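Local coordinates for protein Two-component response regulator (Geobacillus stearothermophilus, PDB 6SWI) that probably binds DNA through the C-terminal helix-turn-helix domain described here and so regulates transcription of the arabinan utilization system, at residues R2-V7 and K44-I49; K57-K62 and V81-Q86; L72-I77 and S100-R105. All coordinates share one frame; numbering follows the deposited sequence.

Contact 1: R2-V7 and K44-I49; sequences RLSPIV and KQELGI
The carboxylate of E46, near the end of helix 36-47, reaches across to S4, the N-cap residue of helix 5-17, so that the start of one helix is held from the end of another. The domain has the all-helical architecture expected of AraC-type helix-turn-helix regulators, and this contact lies at its periphery. E46 leaves its helix with CG anti to the carbonyl carbon (chi1 -60°) and runs extended from there toward S4. OE1 receives the backbone N of S4 at 2.8 Å on its syn lone pair, in a nearly straight bond of 165°. S4 OG donates to the sister oxygen, E46 OE2, also at 2.8 Å, from the syn side but 28° out of the carboxylate plane; S4 was modelled in two conformers, so this second bond is less certain. A negative group at a helix N-terminus probably also gains from the local field.

The tight part lies beside this polar grip. V7 CG2 sets a methyl against the polar group, 3.7 Å from E46 CD. The apolar pairs both involve L47: V7 and L47 slide past each other in opposite directions, V7 CG1 3.9 Å from L47 CD1, and L3 meets L47 at about a right angle, CD2 to CD2 at 3.6 Å. L47 also touches L54 of helix 51-69, and V7 touches M42 of helix 36-47.

An alanine at E46 would probably leave the S4 amide and hydroxyl without this acceptor and is likely to open a gap beside V7 CG2. The looser side is the one toward R2, an exposed residue modelled only as far as CG. There a water takes the place of direct contact: it donates to R2 O at 3.1 Å and, weakly, to E46 OE1 at 3.0 Å.

Contact 2: K57-K62 and V81-Q86; sequences KIRMEK and VGYDTQ
R59 packs on the backbone of V81 and G82: CG, CD and NE meet V81 O, and the guanidinium meets G82 O. Its chain is extended from CG to NE, with R59 CD 3.0 Å from V81 O. NE is almost as near that oxygen, but the angle is too poor for a hydrogen bond, and NE donates instead to F18 O. Beyond it the guanidinium turns one face to G82 O, which stands 3.8 Å above the plane, offset toward the rim.

The Y83 ring crosses R59 obliquely, the ring and guanidinium planes 61° apart. A water in the guanidinium plane joins the two groups, accepting from R59 NH1 at 2.8 Å and lying 2.9 Å from Y83 OH. The M60 and Y83 side chains cross at about a right angle. M60 CB points away from the loop, but the bends at chi2 (-58°) and chi3 bring the methyl CE back to within 3.4 Å of Y83 CE1. V81 CG1 touches both R59 O and the aliphatic part of K62, with K62 CG 3.8 Å from V81 CG1.

G82, at positive phi, is the C-prime residue of a Schellman motif that ends helix 74-80; at these backbone angles a CB would be jammed against V81 O, and it would also clash with R59 NH2. The loop then runs on to T85, the N-cap of helix 86-97, as the turn of a helix-turn-helix does. Long helix 51-69 thus packs against this turn through R59, while M60 reaches F89, F93 and A96 of helix 86-97, where Y83 touches A92.

Contact 3: L72-I77 and S100-R105; sequences LPIHEI and SPNQYR
Helix 101-108, the last of this AraC-type helical domain, is joined to the turn leading into helix 74-80 by R105, whose guanidinium grips the backbone carbonyl of L72. The grip is end-on: both terminal nitrogens donate to the one oxygen, R105 NH2 to L72 O at 2.8 Å and R105 NH1 to L72 O at 2.9 Å. The oxygen sits at the edge of the guanidinium, only 2° out of its plane. Sharing one acceptor bends both bonds. NH2 lies in the carbonyl plane, on a lone pair, whereas NH1 is tilted 24° from it. The arginine chain, extended from CG to NE, carries the guanidinium across to L72.

Two isoleucines of helix 74-80 touch the guanidinium. I74 and R105 slide past each other in opposite directions, with I74 CD1 3.7 Å from R105 NH1. I77 instead meets the arginine tip to tip, its CD1 3.7 Å from R105 NH2. I74 also crosses P101 at about a right angle, CD1 to P101 CB at 4.0 Å, and so reaches the first turn of helix 101-108. That turn is capped by S100, whose OG accepts from Q103 N at 2.9 Å. Around the contact, I74 and I77 both touch L67 of helix 51-69, and I74 and P101 share F89 of helix 86-97.

Main-chain oxygens are the recurring partners of the guanidinium: besides L72 O, NE donates to L67 O and NH2 weakly to T70 O. The arginine therefore gathers the end of helix 51-69, the following turn and the last helix round one cation, whose charge is probably spread over several carbonyl dipoles.

The three contacts trace a passage from surface to core and part of the way back. Contact 1 is at the surface, its centre about 18 Å from the centre of the chain; that of contact 2, which is buried, is about 5 Å from it, and contact 3 is partly buried on the opposite side from contact 1. Helix 51-69 holds one segment of contact 2 and backs the other two through L54 and L67. Helix 74-80 supplies a segment of contact 3 and leads into the loop of contact 2; Q86 touches I74 there. Chemistry follows place: a carboxylate at a helix start outside, water-linked R59 and apolar packing at the centre, and an arginine gathering carbonyls in contact 3.

Contact 1: R2-V7 and K44-I49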
loop_
_atom_site.group_PDB
_atom_site.type_symbol
_atom_site.label_atom_id
_atom_site.label_comp_id
_atom_site.label_asym_id
_atom_site.label_seq_id
_atom_site.Cartn_x
_atom_site.Cartn_y
_atom_site.Cartn_z
ATOM N N ARG A 2 -11.614 8.112 -16.385
ATOM C CA ARG A 2 -11.319 8.336 -17.796
ATOM C C ARG A 2 -9.891 7.927 -18.138
ATOM O O ARG A 2 -9.283 8.479 -19.057
ATOM C CB ARG A 2 -11.583 9.787 -18.195
ATOM C CG ARG A 2 -13.050 10.175 -18.182
ATOM N N LEU A 3 -9.340 6.969 -17.399
ATOM C CA LEU A 3 -8.014 6.453 -17.703
ATOM C C LEU A 3 -8.052 5.629 -18.987
ATOM O O LEU A 3 -9.036 4.944 -19.283
ATOM C CB LEU A 3 -7.532 5.560 -16.561
ATOM C CG LEU A 3 -7.333 6.194 -15.186
ATOM C CD1 LEU A 3 -6.944 5.124 -14.182
ATOM C CD2 LEU A 3 -6.273 7.282 -15.243
ATOM N N SER A 4 -6.961 5.708 -19.760
ATOM C CA SER A 4 -6.826 4.878 -20.945
ATOM C C SER A 4 -6.846 3.402 -20.552
ATOM O O SER A 4 -6.514 3.044 -19.419
ATOM C CB SER A 4 -5.517 5.191 -21.664
ATOM O OG SER A 4 -4.412 4.679 -20.947
ATOM N N PRO A 5 -7.241 2.523 -21.480
ATOM C CA PRO A 5 -7.314 1.090 -21.145
ATOM C C PRO A 5 -6.059 0.507 -20.509
ATOM O O PRO A 5 -6.168 -0.260 -19.548
ATOM C CB PRO A 5 -7.661 0.440 -22.490
ATOM C CG PRO A 5 -8.457 1.498 -23.204
ATOM C CD PRO A 5 -7.843 2.815 -22.799
ATOM N N ILE A 6 -4.869 0.857 -20.998
ATOM C CA ILE A 6 -3.655 0.246 -20.466
ATOM C C ILE A 6 -3.401 0.698 -19.033
ATOM O O ILE A 6 -2.974 -0.097 -18.183
ATOM C CB ILE A 6 -2.452 0.508 -21.391
ATOM C CG1 ILE A 6 -1.239 -0.300 -20.923
ATOM C CG2 ILE A 6 -2.120 1.996 -21.451
ATOM C CD1 ILE A 6 0.009 -0.072 -21.748
ATOM N N VAL A 7 -3.655 1.975 -18.737
ATOM C CA VAL A 7 -3.419 2.480 -17.389
ATOM C C VAL A 7 -4.469 1.940 -16.433
ATOM O O VAL A 7 -4.161 1.562 -15.299
ATOM C CB VAL A 7 -3.344 4.017 -17.380
ATOM C CG1 VAL A 7 -3.188 4.533 -15.960
ATOM C CG2 VAL A 7 -2.190 4.491 -18.251
ATOM N N LYS A 44 2.682 7.537 -15.596
ATOM C CA LYS A 44 3.081 8.850 -15.112
ATOM C C LYS A 44 2.247 9.942 -15.762
ATOM O O LYS A 44 1.833 10.894 -15.096
ATOM C CB LYS A 44 4.575 9.059 -15.369
ATOM C CG LYS A 44 5.104 10.436 -14.993
ATOM C CD LYS A 44 4.940 10.685 -13.500
ATOM C CE LYS A 44 5.849 11.803 -13.008
ATOM N NZ LYS A 44 7.249 11.650 -13.496
ATOM N N GLN A 45 1.964 9.807 -17.054
ATOM C CA GLN A 45 1.232 10.849 -17.758
ATOM C C GLN A 45 -0.203 10.953 -17.270
ATOM O O GLN A 45 -0.739 12.057 -17.137
ATOM C CB GLN A 45 1.259 10.555 -19.253
ATOM C CG GLN A 45 0.480 11.548 -20.089
ATOM C CD GLN A 45 0.230 11.041 -21.490
ATOM O OE1 GLN A 45 1.166 10.851 -22.266
ATOM N NE2 GLN A 45 -1.035 10.816 -21.822
ATOM N N GLU A 46 -0.845 9.817 -17.007
ATOM C CA GLU A 46 -2.267 9.820 -16.695
ATOM C C GLU A 46 -2.551 9.889 -15.203
ATOM O O GLU A 46 -3.517 10.535 -14.789
ATOM C CB GLU A 46 -2.941 8.600 -17.308
ATOM C CG GLU A 46 -2.791 8.573 -18.815
ATOM C CD GLU A 46 -3.709 7.588 -19.491
ATOM O OE1 GLU A 46 -4.687 7.136 -18.854
ATOM O OE2 GLU A 46 -3.439 7.272 -20.670
ATOM N N LEU A 47 -1.729 9.242 -14.391
ATOM C CA LEU A 47 -1.909 9.258 -12.947
ATOM C C LEU A 47 -1.040 10.291 -12.247
ATOM O O LEU A 47 -1.270 10.569 -11.067
ATOM C CB LEU A 47 -1.655 7.867 -12.359
ATOM C CG LEU A 47 -2.617 6.777 -12.834
ATOM C CD1 LEU A 47 -2.223 5.416 -12.298
ATOM C CD2 LEU A 47 -4.031 7.117 -12.403
ATOM N N GLY A 48 -0.064 10.871 -12.942
ATOM C CA GLY A 48 0.796 11.883 -12.365
ATOM C C GLY A 48 1.822 11.366 -11.393
ATOM O O GLY A 48 2.536 12.171 -10.785
ATOM N N ILE A 49 1.919 10.049 -11.243
ATOM C CA ILE A 49 2.778 9.411 -10.260
ATOM C C ILE A 49 3.398 8.184 -10.925
ATOM O O ILE A 49 2.775 7.550 -11.781
ATOM C CB ILE A 49 1.890 9.064 -9.038
ATOM C CG1 ILE A 49 2.689 8.520 -7.870
ATOM C CG2 ILE A 49 0.758 8.118 -9.426
ATOM C CD1 ILE A 49 1.857 8.395 -6.593
HETATM O O HOH W 1 -6.434 9.578 -18.733
#

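Contact 2: K57-K62 and V81-Q86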
loop_
_atom_site.group_PDB
_atom_site.type_symbol
_atom_site.label_atom_id
_atom_site.label_comp_id
_atom_site.label_asym_id
_atom_site.label_seq_id
_atom_site.Cartn_x
_atom_site.Cartn_y
_atom_site.Cartn_z
ATOM N N LYS A 57 2.107 3.713 -2.392
ATOM C CA LYS A 57 0.978 4.370 -1.751
ATOM C C LYS A 57 -0.128 3.374 -1.428
ATOM O O LYS A 57 -0.674 3.386 -0.318
ATOM C CB LYS A 57 0.446 5.498 -2.628
ATOM C CG LYS A 57 -0.704 6.239 -1.977
ATOM C CD LYS A 57 -0.980 7.543 -2.685
ATOM C CE LYS A 57 -1.301 7.300 -4.144
ATOM N NZ LYS A 57 -1.554 8.577 -4.850
ATOM N N ILE A 58 -0.458 2.491 -2.373
ATOM C CA ILE A 58 -1.491 1.487 -2.129
ATOM C C ILE A 58 -1.086 0.581 -0.977
ATOM O O ILE A 58 -1.895 0.265 -0.093
ATOM C CB ILE A 58 -1.762 0.683 -3.413
ATOM C CG1 ILE A 58 -2.464 1.557 -4.445
ATOM C CG2 ILE A 58 -2.570 -0.561 -3.098
ATOM C CD1 ILE A 58 -2.448 0.975 -5.847
ATOM N N ARG A 59 0.181 0.159 -0.966
ATOM C CA ARG A 59 0.666 -0.705 0.103
ATOM C C ARG A 59 0.593 -0.026 1.462
ATOM O O ARG A 59 0.181 -0.648 2.448
ATOM C CB ARG A 59 2.098 -1.125 -0.195
ATOM C CG ARG A 59 2.189 -2.092 -1.339
ATOM C CD ARG A 59 3.617 -2.334 -1.752
ATOM N NE ARG A 59 3.711 -3.559 -2.525
ATOM C CZ ARG A 59 4.784 -3.963 -3.189
ATOM N NH1 ARG A 59 5.876 -3.216 -3.219
ATOM N NH2 ARG A 59 4.747 -5.122 -3.828
ATOM N N MET A 60 1.020 1.234 1.546
ATOM C CA MET A 60 1.064 1.895 2.846
ATOM C C MET A 60 -0.337 2.205 3.352
ATOM O O MET A 60 -0.593 2.140 4.562
ATOM C CB MET A 60 1.938 3.149 2.765
ATOM C CG MET A 60 3.413 2.859 2.443
ATOM S SD MET A 60 4.222 1.747 3.631
ATOM C CE MET A 60 4.334 0.232 2.701
ATOM N N GLU A 61 -1.265 2.516 2.447
ATOM C CA GLU A 61 -2.635 2.725 2.893
ATOM C C GLU A 61 -3.280 1.426 3.378
ATOM O O GLU A 61 -4.022 1.433 4.366
ATOM C CB GLU A 61 -3.449 3.446 1.825
ATOM C CG GLU A 61 -2.849 4.817 1.484
ATOM C CD GLU A 61 -3.369 5.948 2.366
ATOM O OE1 GLU A 61 -3.392 5.781 3.607
ATOM O OE2 GLU A 61 -3.722 7.015 1.820
ATOM N N LYS A 62 -2.985 0.295 2.728
ATOM C CA LYS A 62 -3.464 -0.986 3.251
ATOM C C LYS A 62 -2.831 -1.291 4.601
ATOM O O LYS A 62 -3.499 -1.787 5.517
ATOM C CB LYS A 62 -3.169 -2.122 2.275
ATOM C CG LYS A 62 -3.645 -3.475 2.768
ATOM C CD LYS A 62 -5.159 -3.489 2.882
ATOM C CE LYS A 62 -5.662 -4.857 3.227
ATOM N NZ LYS A 62 -7.152 -4.919 3.165
ATOM N N VAL A 81 1.577 -6.540 2.747
ATOM C CA VAL A 81 1.624 -5.429 1.812
ATOM C C VAL A 81 2.872 -5.473 0.931
ATOM O O VAL A 81 3.285 -4.450 0.389
ATOM C CB VAL A 81 1.385 -4.062 2.484
ATOM C CG1 VAL A 81 0.100 -4.096 3.284
ATOM C CG2 VAL A 81 2.547 -3.628 3.374
ATOM N N GLY A 82 3.464 -6.652 0.754
ATOM C CA GLY A 82 4.464 -6.837 -0.274
ATOM C C GLY A 82 5.890 -6.589 0.149
ATOM O O GLY A 82 6.747 -6.399 -0.720
ATOM N N TYR A 83 6.178 -6.597 1.447
ATOM C CA TYR A 83 7.535 -6.480 1.964
ATOM C C TYR A 83 7.903 -7.786 2.650
ATOM O O TYR A 83 7.221 -8.209 3.591
ATOM C CB TYR A 83 7.633 -5.326 2.958
ATOM C CG TYR A 83 7.537 -3.986 2.281
ATOM C CD1 TYR A 83 6.309 -3.457 1.916
ATOM C CD2 TYR A 83 8.674 -3.259 1.982
ATOM C CE1 TYR A 83 6.219 -2.242 1.276
ATOM C CE2 TYR A 83 8.596 -2.040 1.337
ATOM C CZ TYR A 83 7.360 -1.536 0.987
ATOM O OH TYR A 83 7.256 -0.322 0.349
ATOM N N ASP A 84 9.005 -8.387 2.181
ATOM C CA ASP A 84 9.537 -9.637 2.708
ATOM C C ASP A 84 10.099 -9.475 4.115
ATOM O O ASP A 84 10.226 -10.469 4.840
ATOM C CB ASP A 84 10.644 -10.157 1.776
ATOM C CG ASP A 84 10.144 -10.469 0.367
ATOM O OD1 ASP A 84 9.018 -10.981 0.229
ATOM O OD2 ASP A 84 10.886 -10.213 -0.609
ATOM N N THR A 85 10.442 -8.254 4.515
ATOM C CA THR A 85 11.022 -8.007 5.825
ATOM C C THR A 85 10.517 -6.676 6.355
ATOM O O THR A 85 10.340 -5.714 5.598
ATOM C CB THR A 85 12.559 -8.058 5.825
ATOM O OG1 THR A 85 13.045 -7.503 7.054
ATOM C CG2 THR A 85 13.142 -7.286 4.651
ATOM N N GLN A 86 10.290 -6.635 7.664
ATOM C CA GLN A 86 9.896 -5.375 8.267
ATOM C C GLN A 86 10.994 -4.327 8.164
ATOM O O GLN A 86 10.703 -3.130 8.258
ATOM C CB GLN A 86 9.411 -5.587 9.698
ATOM C CG GLN A 86 10.430 -6.038 10.687
ATOM C CD GLN A 86 9.799 -6.183 12.057
ATOM O OE1 GLN A 86 8.863 -5.454 12.396
ATOM N NE2 GLN A 86 10.283 -7.139 12.840
HETATM O O HOH W 2 6.579 -0.583 -2.408
#

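Contact 3: L72-I77 and S100-R105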
loop_
_atom_site.group_PDB
_atom_site.type_symbol
_atom_site.label_atom_id
_atom_site.label_comp_id
_atom_site.label_asym_id
_atom_site.label_seq_id
_atom_site.Cartn_x
_atom_site.Cartn_y
_atom_site.Cartn_z
ATOM N N LEU A 72 -2.599 -7.408 14.377
ATOM C CA LEU A 72 -1.506 -8.160 13.785
ATOM C C LEU A 72 -0.170 -7.523 14.146
ATOM O O LEU A 72 -0.051 -6.290 14.157
ATOM C CB LEU A 72 -1.607 -8.123 12.263
ATOM C CG LEU A 72 -2.700 -8.962 11.613
ATOM C CD1 LEU A 72 -2.867 -8.542 10.169
ATOM C CD2 LEU A 72 -2.377 -10.437 11.711
ATOM N N PRO A 73 0.861 -8.325 14.394
ATOM C CA PRO A 73 2.202 -7.759 14.569
ATOM C C PRO A 73 2.678 -7.108 13.282
ATOM O O PRO A 73 2.261 -7.478 12.177
ATOM C CB PRO A 73 3.054 -8.983 14.916
ATOM C CG PRO A 73 2.081 -9.924 15.554
ATOM C CD PRO A 73 0.806 -9.742 14.794
ATOM N N ILE A 74 3.581 -6.143 13.437
ATOM C CA ILE A 74 4.069 -5.376 12.290
ATOM C C ILE A 74 4.633 -6.278 11.204
ATOM O O ILE A 74 4.436 -6.027 10.013
ATOM C CB ILE A 74 5.122 -4.340 12.732
ATOM C CG1 ILE A 74 4.592 -3.416 13.820
ATOM C CG2 ILE A 74 5.656 -3.573 11.529
ATOM C CD1 ILE A 74 3.282 -2.859 13.534
ATOM N N HIS A 75 5.382 -7.311 11.583
ATOM C CA HIS A 75 6.029 -8.118 10.552
ATOM C C HIS A 75 5.011 -8.849 9.683
ATOM O O HIS A 75 5.272 -9.111 8.498
ATOM C CB HIS A 75 7.033 -9.087 11.177
ATOM C CG HIS A 75 6.399 -10.272 11.832
ATOM N ND1 HIS A 75 5.910 -10.235 13.119
ATOM C CD2 HIS A 75 6.169 -11.526 11.379
ATOM C CE1 HIS A 75 5.410 -11.417 13.431
ATOM N NE2 HIS A 75 5.550 -12.216 12.391
ATOM N N GLU A 76 3.847 -9.183 10.243
ATOM C CA GLU A 76 2.805 -9.794 9.423
ATOM C C GLU A 76 2.197 -8.773 8.481
ATOM O O GLU A 76 1.927 -9.082 7.313
ATOM C CB GLU A 76 1.724 -10.416 10.300
ATOM C CG GLU A 76 2.112 -11.731 10.913
ATOM C CD GLU A 76 0.926 -12.454 11.543
ATOM O OE1 GLU A 76 0.003 -12.839 10.791
ATOM O OE2 GLU A 76 0.905 -12.624 12.787
ATOM N N ILE A 77 1.978 -7.554 8.971
ATOM C CA ILE A 77 1.448 -6.494 8.125
ATOM C C ILE A 77 2.408 -6.206 6.981
ATOM O O ILE A 77 1.990 -6.035 5.831
ATOM C CB ILE A 77 1.137 -5.249 8.969
ATOM C CG1 ILE A 77 -0.031 -5.576 9.909
ATOM C CG2 ILE A 77 0.821 -4.060 8.059
ATOM C CD1 ILE A 77 -0.342 -4.514 10.929
ATOM N N SER A 100 6.158 6.277 12.548
ATOM C CA SER A 100 6.480 4.857 12.553
ATOM C C SER A 100 5.192 4.035 12.611
ATOM O O SER A 100 4.151 4.522 13.056
ATOM C CB SER A 100 7.304 4.500 13.786
ATOM O OG SER A 100 6.513 4.634 14.954
ATOM N N PRO A 101 5.247 2.759 12.210
ATOM C CA PRO A 101 4.058 1.905 12.369
ATOM C C PRO A 101 3.535 1.864 13.799
ATOM O O PRO A 101 2.322 1.947 14.022
ATOM C CB PRO A 101 4.547 0.539 11.874
ATOM C CG PRO A 101 5.615 0.881 10.871
ATOM C CD PRO A 101 6.307 2.097 11.426
ATOM N N ASN A 102 4.428 1.757 14.783
ATOM C CA ASN A 102 3.953 1.674 16.159
ATOM C C ASN A 102 3.334 2.983 16.625
ATOM O O ASN A 102 2.320 2.974 17.328
ATOM C CB ASN A 102 5.078 1.238 17.094
ATOM C CG ASN A 102 5.190 -0.263 17.183
ATOM O OD1 ASN A 102 4.251 -0.945 17.603
ATOM N ND2 ASN A 102 6.339 -0.792 16.783
ATOM N N GLN A 103 3.940 4.118 16.276
ATOM C CA GLN A 103 3.350 5.386 16.678
ATOM C C GLN A 103 2.061 5.674 15.922
ATOM O O GLN A 103 1.162 6.323 16.470
ATOM C CB GLN A 103 4.364 6.516 16.536
ATOM C CG GLN A 103 5.366 6.584 17.690
ATOM C CD GLN A 103 4.696 6.855 19.023
ATOM O OE1 GLN A 103 5.155 6.392 20.068
ATOM N NE2 GLN A 103 3.603 7.610 18.992
ATOM N N TYR A 104 1.943 5.201 14.680
ATOM C CA TYR A 104 0.673 5.298 13.964
ATOM C C TYR A 104 -0.441 4.638 14.773
ATOM O O TYR A 104 -1.515 5.218 14.979
ATOM C CB TYR A 104 0.823 4.659 12.574
ATOM C CG TYR A 104 -0.348 4.932 11.659
ATOM C CD1 TYR A 104 -0.391 6.084 10.881
ATOM C CD2 TYR A 104 -1.399 4.036 11.561
ATOM C CE1 TYR A 104 -1.459 6.341 10.042
ATOM C CE2 TYR A 104 -2.483 4.293 10.725
ATOM C CZ TYR A 104 -2.503 5.448 9.974
ATOM O OH TYR A 104 -3.574 5.727 9.151
ATOM N N ARG A 105 -0.178 3.436 15.285
ATOM C CA ARG A 105 -1.144 2.754 16.139
ATOM C C ARG A 105 -1.401 3.514 17.430
ATOM O O ARG A 105 -2.555 3.713 17.820
ATOM C CB ARG A 105 -0.615 1.376 16.490
ATOM C CG ARG A 105 -1.128 0.319 15.606
ATOM C CD ARG A 105 -0.677 -1.040 16.047
ATOM N NE ARG A 105 -1.428 -2.023 15.294
ATOM C CZ ARG A 105 -1.009 -3.245 15.023
ATOM N NH1 ARG A 105 0.193 -3.656 15.421
ATOM N NH2 ARG A 105 -1.795 -4.044 14.326
#